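Local coordinates for protein NADPH Quinone Oxidoreductase (Streptococcus mutans, PDB 4F8Y) that probably catalyses the FAD-dependent reduction of quinones such as menadione with electrons from NADPH, at residues A[1-10]-A[73-84]. Sequence-based numbering, arbitrary orientation.
Sequences MKILIVYTHP and WADHLIFIFPIW. With FAD (flavin-adenine dinucleotide), chain E.
Residues 2-7 and 76-82 pair as neighbouring parallel strands, I5 opposite I78, their axes 4.6 Å apart and inclined by 17°. A ladder from H76 N to K2 O through T8 N to I80 O joins them. K2 O also takes D75 N, so two successive amides grip one carbonyl where the chain leaves helix 65-73, and K2 N returns a nearly straight bond (171°) to D75 OD2, 2.9 Å away. The side chain of K2 lies across the W73 indole: CD sits over the face of the five-membered ring, 3.5 Å from its centroid, before a bend at chi3 (-81°) helps bring NZ to W73 O, 2.8 Å away in the carbonyl plane. A water links NZ to D75 OD1. In this worked example of the flavodoxin-like fold, 76-82 is the middle strand of a five-stranded parallel sheet and 2-7 its neighbour, with 32-37 on the far side of 2-7. I3, I5, I78 and I80 interleave on one face, I3 CG2 meeting I78 CD1 at 3.7 Å; I5 and Y7 there also touch helix 15-26. On the other, V6 CB lies 3.9 Å from F79 CD1, and helix 90-99 packs against V6. The cofactor sits, as is usual in parallel alpha/beta sheets, at the strands' C-terminal ends, where P82 CG touches H9 CD2 (3.2 Å) and H9 NE2 donates to FAD O2P at 2.6 Å. FAD C8 lies over one face of the W84 ring, and P10 CD meets the edge of that indole.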
loop_
_atom_site.group_PDB
_atom_site.type_symbol
_atom_site.label_atom_id
_atom_site.label_comp_id
_atom_site.label_asym_id
_atom_site.label_seq_id
_atom_site.Cartn_x
_atom_site.Cartn_y
_atom_site.Cartn_z
ATOM N N MET A 1 -21.637 -19.043 -8.695
ATOM C CA MET A 1 -20.820 -17.930 -9.162
ATOM C C MET A 1 -19.339 -18.192 -8.902
ATOM O O MET A 1 -18.985 -19.086 -8.134
ATOM C CB MET A 1 -21.264 -16.606 -8.517
ATOM C CG MET A 1 -20.802 -16.410 -7.081
ATOM S SD MET A 1 -21.635 -15.060 -6.211
ATOM C CE MET A 1 -23.306 -15.705 -6.136
ATOM N N LYS A 2 -18.482 -17.402 -9.547
ATOM C CA LYS A 2 -17.037 -17.585 -9.483
ATOM C C LYS A 2 -16.416 -16.656 -8.435
ATOM O O LYS A 2 -16.561 -15.438 -8.513
ATOM C CB LYS A 2 -16.423 -17.364 -10.867
ATOM C CG LYS A 2 -16.899 -18.389 -11.907
ATOM C CD LYS A 2 -16.464 -18.032 -13.319
ATOM C CE LYS A 2 -17.380 -16.976 -13.959
ATOM N NZ LYS A 2 -16.752 -16.308 -15.153
ATOM N N ILE A 3 -15.746 -17.238 -7.443
ATOM C CA ILE A 3 -15.201 -16.467 -6.331
ATOM C C ILE A 3 -13.685 -16.552 -6.290
ATOM O O ILE A 3 -13.122 -17.640 -6.187
ATOM C CB ILE A 3 -15.769 -16.935 -4.966
ATOM C CG1 ILE A 3 -17.301 -16.858 -4.972
ATOM C CG2 ILE A 3 -15.179 -16.121 -3.825
ATOM C CD1 ILE A 3 -17.934 -16.886 -3.599
ATOM N N LEU A 4 -13.023 -15.404 -6.378
ATOM C CA LEU A 4 -11.578 -15.369 -6.220
ATOM C C LEU A 4 -11.228 -14.788 -4.849
ATOM O O LEU A 4 -11.536 -13.629 -4.562
ATOM C CB LEU A 4 -10.922 -14.560 -7.346
ATOM C CG LEU A 4 -9.400 -14.367 -7.277
ATOM C CD1 LEU A 4 -8.652 -15.605 -7.749
ATOM C CD2 LEU A 4 -8.974 -13.150 -8.077
ATOM N N ILE A 5 -10.611 -15.605 -4.000
ATOM C CA ILE A 5 -10.088 -15.130 -2.724
ATOM C C ILE A 5 -8.639 -14.725 -2.953
ATOM O O ILE A 5 -7.816 -15.564 -3.318
ATOM C CB ILE A 5 -10.108 -16.230 -1.620
ATOM C CG1 ILE A 5 -11.514 -16.810 -1.416
ATOM C CG2 ILE A 5 -9.553 -15.686 -0.299
ATOM C CD1 ILE A 5 -11.514 -18.232 -0.876
ATOM N N VAL A 6 -8.322 -13.448 -2.760
ATOM C CA VAL A 6 -6.928 -13.008 -2.769
ATOM C C VAL A 6 -6.438 -12.913 -1.321
ATOM O O VAL A 6 -6.923 -12.092 -0.546
ATOM C CB VAL A 6 -6.741 -11.663 -3.505
ATOM C CG1 VAL A 6 -5.268 -11.324 -3.620
ATOM C CG2 VAL A 6 -7.373 -11.730 -4.881
ATOM N N TYR A 7 -5.484 -13.773 -0.968
ATOM C CA TYR A 7 -5.039 -13.936 0.416
ATOM C C TYR A 7 -3.584 -13.472 0.609
ATOM O O TYR A 7 -2.690 -13.799 -0.185
ATOM C CB TYR A 7 -5.233 -15.398 0.852
ATOM C CG TYR A 7 -4.425 -15.832 2.060
ATOM C CD1 TYR A 7 -4.891 -15.612 3.351
ATOM C CD2 TYR A 7 -3.201 -16.481 1.906
ATOM C CE1 TYR A 7 -4.153 -16.017 4.460
ATOM C CE2 TYR A 7 -2.458 -16.882 3.003
ATOM C CZ TYR A 7 -2.940 -16.652 4.276
ATOM O OH TYR A 7 -2.201 -17.049 5.368
ATOM N N THR A 8 -3.360 -12.709 1.672
ATOM C CA THR A 8 -2.091 -12.034 1.879
ATOM C C THR A 8 -1.607 -12.207 3.314
ATOM O O THR A 8 -2.063 -11.511 4.218
ATOM C CB THR A 8 -2.213 -10.518 1.565
ATOM O OG1 THR A 8 -2.696 -10.336 0.226
ATOM C CG2 THR A 8 -0.862 -9.812 1.711
ATOM N N HIS A 9 -0.691 -13.145 3.516
ATOM C CA HIS A 9 0.016 -13.248 4.779
ATOM C C HIS A 9 1.219 -14.156 4.633
ATOM O O HIS A 9 1.124 -15.210 4.021
ATOM C CB HIS A 9 -0.894 -13.753 5.896
ATOM C CG HIS A 9 -0.445 -13.328 7.259
ATOM N ND1 HIS A 9 0.680 -13.846 7.865
ATOM C CD2 HIS A 9 -0.945 -12.408 8.115
ATOM C CE1 HIS A 9 0.844 -13.273 9.044
ATOM N NE2 HIS A 9 -0.129 -12.399 9.221
ATOM N N PRO A 10 2.367 -13.743 5.183
ATOM C CA PRO A 10 3.585 -14.536 4.992
ATOM C C PRO A 10 3.603 -15.813 5.838
ATOM O O PRO A 10 4.408 -16.704 5.555
ATOM C CB PRO A 10 4.692 -13.573 5.442
ATOM C CG PRO A 10 4.010 -12.652 6.392
ATOM C CD PRO A 10 2.669 -12.423 5.766
ATOM N N TRP A 73 -12.266 -13.548 -14.680
ATOM C CA TRP A 73 -13.055 -14.747 -14.430
ATOM C C TRP A 73 -14.018 -14.559 -13.240
ATOM O O TRP A 73 -15.190 -14.934 -13.307
ATOM C CB TRP A 73 -12.082 -15.922 -14.227
ATOM C CG TRP A 73 -12.625 -17.183 -13.612
ATOM C CD1 TRP A 73 -13.122 -18.273 -14.269
ATOM C CD2 TRP A 73 -12.672 -17.502 -12.214
ATOM N NE1 TRP A 73 -13.496 -19.242 -13.364
ATOM C CE2 TRP A 73 -13.230 -18.794 -12.098
ATOM C CE3 TRP A 73 -12.311 -16.813 -11.048
ATOM C CZ2 TRP A 73 -13.428 -19.411 -10.864
ATOM C CZ3 TRP A 73 -12.512 -17.431 -9.822
ATOM C CH2 TRP A 73 -13.059 -18.717 -9.741
ATOM N N ALA A 74 -13.524 -13.939 -12.171
ATOM C CA ALA A 74 -14.291 -13.780 -10.935
ATOM C C ALA A 74 -15.578 -12.966 -11.077
ATOM O O ALA A 74 -15.637 -11.992 -11.822
ATOM C CB ALA A 74 -13.406 -13.174 -9.852
ATOM N N ASP A 75 -16.613 -13.389 -10.354
ATOM C CA ASP A 75 -17.813 -12.583 -10.149
ATOM C C ASP A 75 -17.683 -11.874 -8.804
ATOM O O ASP A 75 -18.205 -10.772 -8.621
ATOM C CB ASP A 75 -19.085 -13.448 -10.136
ATOM C CG ASP A 75 -19.303 -14.195 -11.436
ATOM O OD1 ASP A 75 -19.196 -13.563 -12.505
ATOM O OD2 ASP A 75 -19.585 -15.412 -11.385
ATOM N N HIS A 76 -16.982 -12.517 -7.869
ATOM C CA HIS A 76 -16.844 -12.016 -6.500
ATOM C C HIS A 76 -15.420 -12.228 -5.969
ATOM O O HIS A 76 -14.879 -13.334 -6.036
ATOM C CB HIS A 76 -17.870 -12.700 -5.581
ATOM C CG HIS A 76 -17.922 -12.141 -4.190
ATOM N ND1 HIS A 76 -18.645 -11.014 -3.864
ATOM C CD2 HIS A 76 -17.358 -12.571 -3.035
ATOM C CE1 HIS A 76 -18.516 -10.767 -2.572
ATOM N NE2 HIS A 76 -17.739 -11.697 -2.047
ATOM N N LEU A 77 -14.814 -11.160 -5.451
ATOM C CA LEU A 77 -13.458 -11.233 -4.904
ATOM C C LEU A 77 -13.470 -11.033 -3.398
ATOM O O LEU A 77 -14.042 -10.069 -2.896
ATOM C CB LEU A 77 -12.545 -10.186 -5.547
ATOM C CG LEU A 77 -12.329 -10.285 -7.057
ATOM C CD1 LEU A 77 -13.362 -9.464 -7.821
ATOM C CD2 LEU A 77 -10.931 -9.815 -7.395
ATOM N N ILE A 78 -12.842 -11.950 -2.675
ATOM C CA ILE A 78 -12.694 -11.782 -1.238
ATOM C C ILE A 78 -11.235 -11.438 -0.954
ATOM O O ILE A 78 -10.344 -12.206 -1.308
ATOM C CB ILE A 78 -13.107 -13.057 -0.465
ATOM C CG1 ILE A 78 -14.528 -13.486 -0.861
ATOM C CG2 ILE A 78 -12.985 -12.826 1.030
ATOM C CD1 ILE A 78 -14.947 -14.871 -0.348
ATOM N N PHE A 79 -10.987 -10.276 -0.354
ATOM C CA PHE A 79 -9.629 -9.891 0.028
ATOM C C PHE A 79 -9.386 -10.140 1.522
ATOM O O PHE A 79 -10.109 -9.614 2.368
ATOM C CB PHE A 79 -9.356 -8.424 -0.308
ATOM C CG PHE A 79 -9.340 -8.124 -1.786
ATOM C CD1 PHE A 79 -8.162 -8.205 -2.516
ATOM C CD2 PHE A 79 -10.499 -7.757 -2.445
ATOM C CE1 PHE A 79 -8.146 -7.921 -3.880
ATOM C CE2 PHE A 79 -10.489 -7.475 -3.811
ATOM C CZ PHE A 79 -9.311 -7.557 -4.522
ATOM N N ILE A 80 -8.371 -10.947 1.834
ATOM C CA ILE A 80 -8.000 -11.226 3.225
ATOM C C ILE A 80 -6.574 -10.755 3.522
ATOM O O ILE A 80 -5.617 -11.263 2.937
ATOM C CB ILE A 80 -8.097 -12.742 3.548
ATOM C CG1 ILE A 80 -9.524 -13.254 3.331
ATOM C CG2 ILE A 80 -7.617 -13.024 4.985
ATOM C CD1 ILE A 80 -9.640 -14.760 3.393
ATOM N N PHE A 81 -6.422 -9.802 4.440
ATOM C CA PHE A 81 -5.090 -9.291 4.778
ATOM C C PHE A 81 -4.988 -8.605 6.146
ATOM O O PHE A 81 -5.982 -8.057 6.639
ATOM C CB PHE A 81 -4.562 -8.353 3.668
ATOM C CG PHE A 81 -5.426 -7.142 3.412
ATOM C CD1 PHE A 81 -5.222 -5.964 4.111
ATOM C CD2 PHE A 81 -6.426 -7.175 2.452
ATOM C CE1 PHE A 81 -6.017 -4.848 3.867
ATOM C CE2 PHE A 81 -7.216 -6.063 2.202
ATOM C CZ PHE A 81 -7.013 -4.899 2.912
ATOM N N PRO A 82 -3.781 -8.636 6.759
ATOM C CA PRO A 82 -3.517 -7.815 7.950
ATOM C C PRO A 82 -3.290 -6.369 7.537
ATOM O O PRO A 82 -2.746 -6.119 6.459
ATOM C CB PRO A 82 -2.193 -8.369 8.502
ATOM C CG PRO A 82 -1.672 -9.340 7.500
ATOM C CD PRO A 82 -2.577 -9.351 6.298
ATOM N N ILE A 83 -3.701 -5.431 8.381
ATOM C CA ILE A 83 -3.332 -4.041 8.191
ATOM C C ILE A 83 -1.852 -3.865 8.541
ATOM O O ILE A 83 -1.445 -4.148 9.671
ATOM C CB ILE A 83 -4.184 -3.109 9.075
ATOM C CG1 ILE A 83 -5.626 -3.079 8.573
ATOM C CG2 ILE A 83 -3.611 -1.698 9.081
ATOM C CD1 ILE A 83 -5.748 -2.757 7.096
ATOM N N TRP A 84 -1.047 -3.437 7.568
ATOM C CA TRP A 84 0.338 -3.030 7.838
ATOM C C TRP A 84 0.506 -1.545 7.510
ATOM O O TRP A 84 0.279 -1.112 6.372
ATOM C CB TRP A 84 1.361 -3.856 7.036
ATOM C CG TRP A 84 1.465 -5.314 7.411
ATOM C CD1 TRP A 84 0.920 -5.933 8.502
ATOM C CD2 TRP A 84 2.188 -6.322 6.697
ATOM N NE1 TRP A 84 1.249 -7.270 8.501
ATOM C CE2 TRP A 84 2.028 -7.532 7.407
ATOM C CE3 TRP A 84 2.953 -6.320 5.524
ATOM C CZ2 TRP A 84 2.601 -8.729 6.976
ATOM C CZ3 TRP A 84 3.526 -7.506 5.102
ATOM C CH2 TRP A 84 3.345 -8.695 5.824
HETATM P PA FAD E . -0.968 -13.608 14.258
HETATM O O1A FAD E . 0.380 -12.945 14.929
HETATM O O2A FAD E . -0.589 -14.644 13.302
HETATM O O5B FAD E . -1.926 -14.228 15.425
HETATM C C5B FAD E . -2.553 -13.344 16.315
HETATM C C4B FAD E . -3.215 -14.042 17.491
HETATM O O4B FAD E . -4.291 -14.985 17.167
HETATM C C3B FAD E . -2.258 -14.925 18.391
HETATM O O3B FAD E . -2.229 -14.712 19.773
HETATM C C2B FAD E . -2.510 -16.325 17.867
HETATM O O2B FAD E . -1.956 -17.398 18.579
HETATM C C1B FAD E . -3.974 -16.246 17.681
HETATM N N9A FAD E . -4.571 -17.312 16.881
HETATM C C8A FAD E . -4.040 -17.950 15.835
HETATM N N7A FAD E . -4.970 -18.865 15.374
HETATM C C5A FAD E . -6.090 -18.766 16.168
HETATM C C6A FAD E . -7.293 -19.428 16.159
HETATM N N6A FAD E . -7.549 -20.457 15.163
HETATM N N1A FAD E . -8.229 -19.133 17.069
HETATM C C2A FAD E . -7.998 -18.180 18.005
HETATM N N3A FAD E . -6.804 -17.526 18.011
HETATM C C4A FAD E . -5.861 -17.821 17.094
HETATM N N1 FAD E . -2.149 -2.929 13.362
HETATM C C2 FAD E . -2.699 -1.565 13.808
HETATM O O2 FAD E . -4.015 -1.561 14.254
HETATM N N3 FAD E . -2.391 -0.470 12.752
HETATM C C4 FAD E . -0.993 -0.417 11.998
HETATM O O4 FAD E . -1.030 0.313 10.817
HETATM C C4X FAD E . -0.336 -1.803 11.812
HETATM N N5 FAD E . 0.930 -1.963 11.103
HETATM C C5X FAD E . 1.666 -3.213 11.130
HETATM C C6 FAD E . 2.835 -3.296 10.334
HETATM C C7 FAD E . 3.555 -4.456 10.321
HETATM C C7M FAD E . 4.808 -4.557 9.455
HETATM C C8 FAD E . 3.150 -5.510 11.066
HETATM C C8M FAD E . 3.948 -6.810 11.050
HETATM C C9 FAD E . 2.019 -5.424 11.834
HETATM C C9A FAD E . 1.271 -4.227 11.856
HETATM N N10 FAD E . 0.078 -4.172 12.669
HETATM C C10 FAD E . -0.772 -2.975 12.723
HETATM C "C1'" FAD E . -0.417 -5.370 13.313
HETATM C "C2'" FAD E . -1.243 -6.325 12.453
HETATM O "O2'" FAD E . -2.358 -5.764 11.804
HETATM C "C3'" FAD E . -1.537 -7.624 13.176
HETATM O "O3'" FAD E . -0.386 -8.279 13.626
HETATM C "C4'" FAD E . -2.411 -8.521 12.321
HETATM O "O4'" FAD E . -3.491 -7.873 11.728
HETATM C "C5'" FAD E . -2.848 -9.783 13.028
HETATM O "O5'" FAD E . -3.165 -10.798 12.137
HETATM P P FAD E . -2.050 -11.994 12.018
HETATM O O1P FAD E . -2.654 -13.175 11.043
HETATM O O2P FAD E . -0.793 -11.453 11.506
HETATM O O3P FAD E . -1.882 -12.405 13.608
HETATM O O HOH W 1 -18.076 -13.800 -14.797
HETATM O O HOH W 2 -5.328 -10.103 0.457
#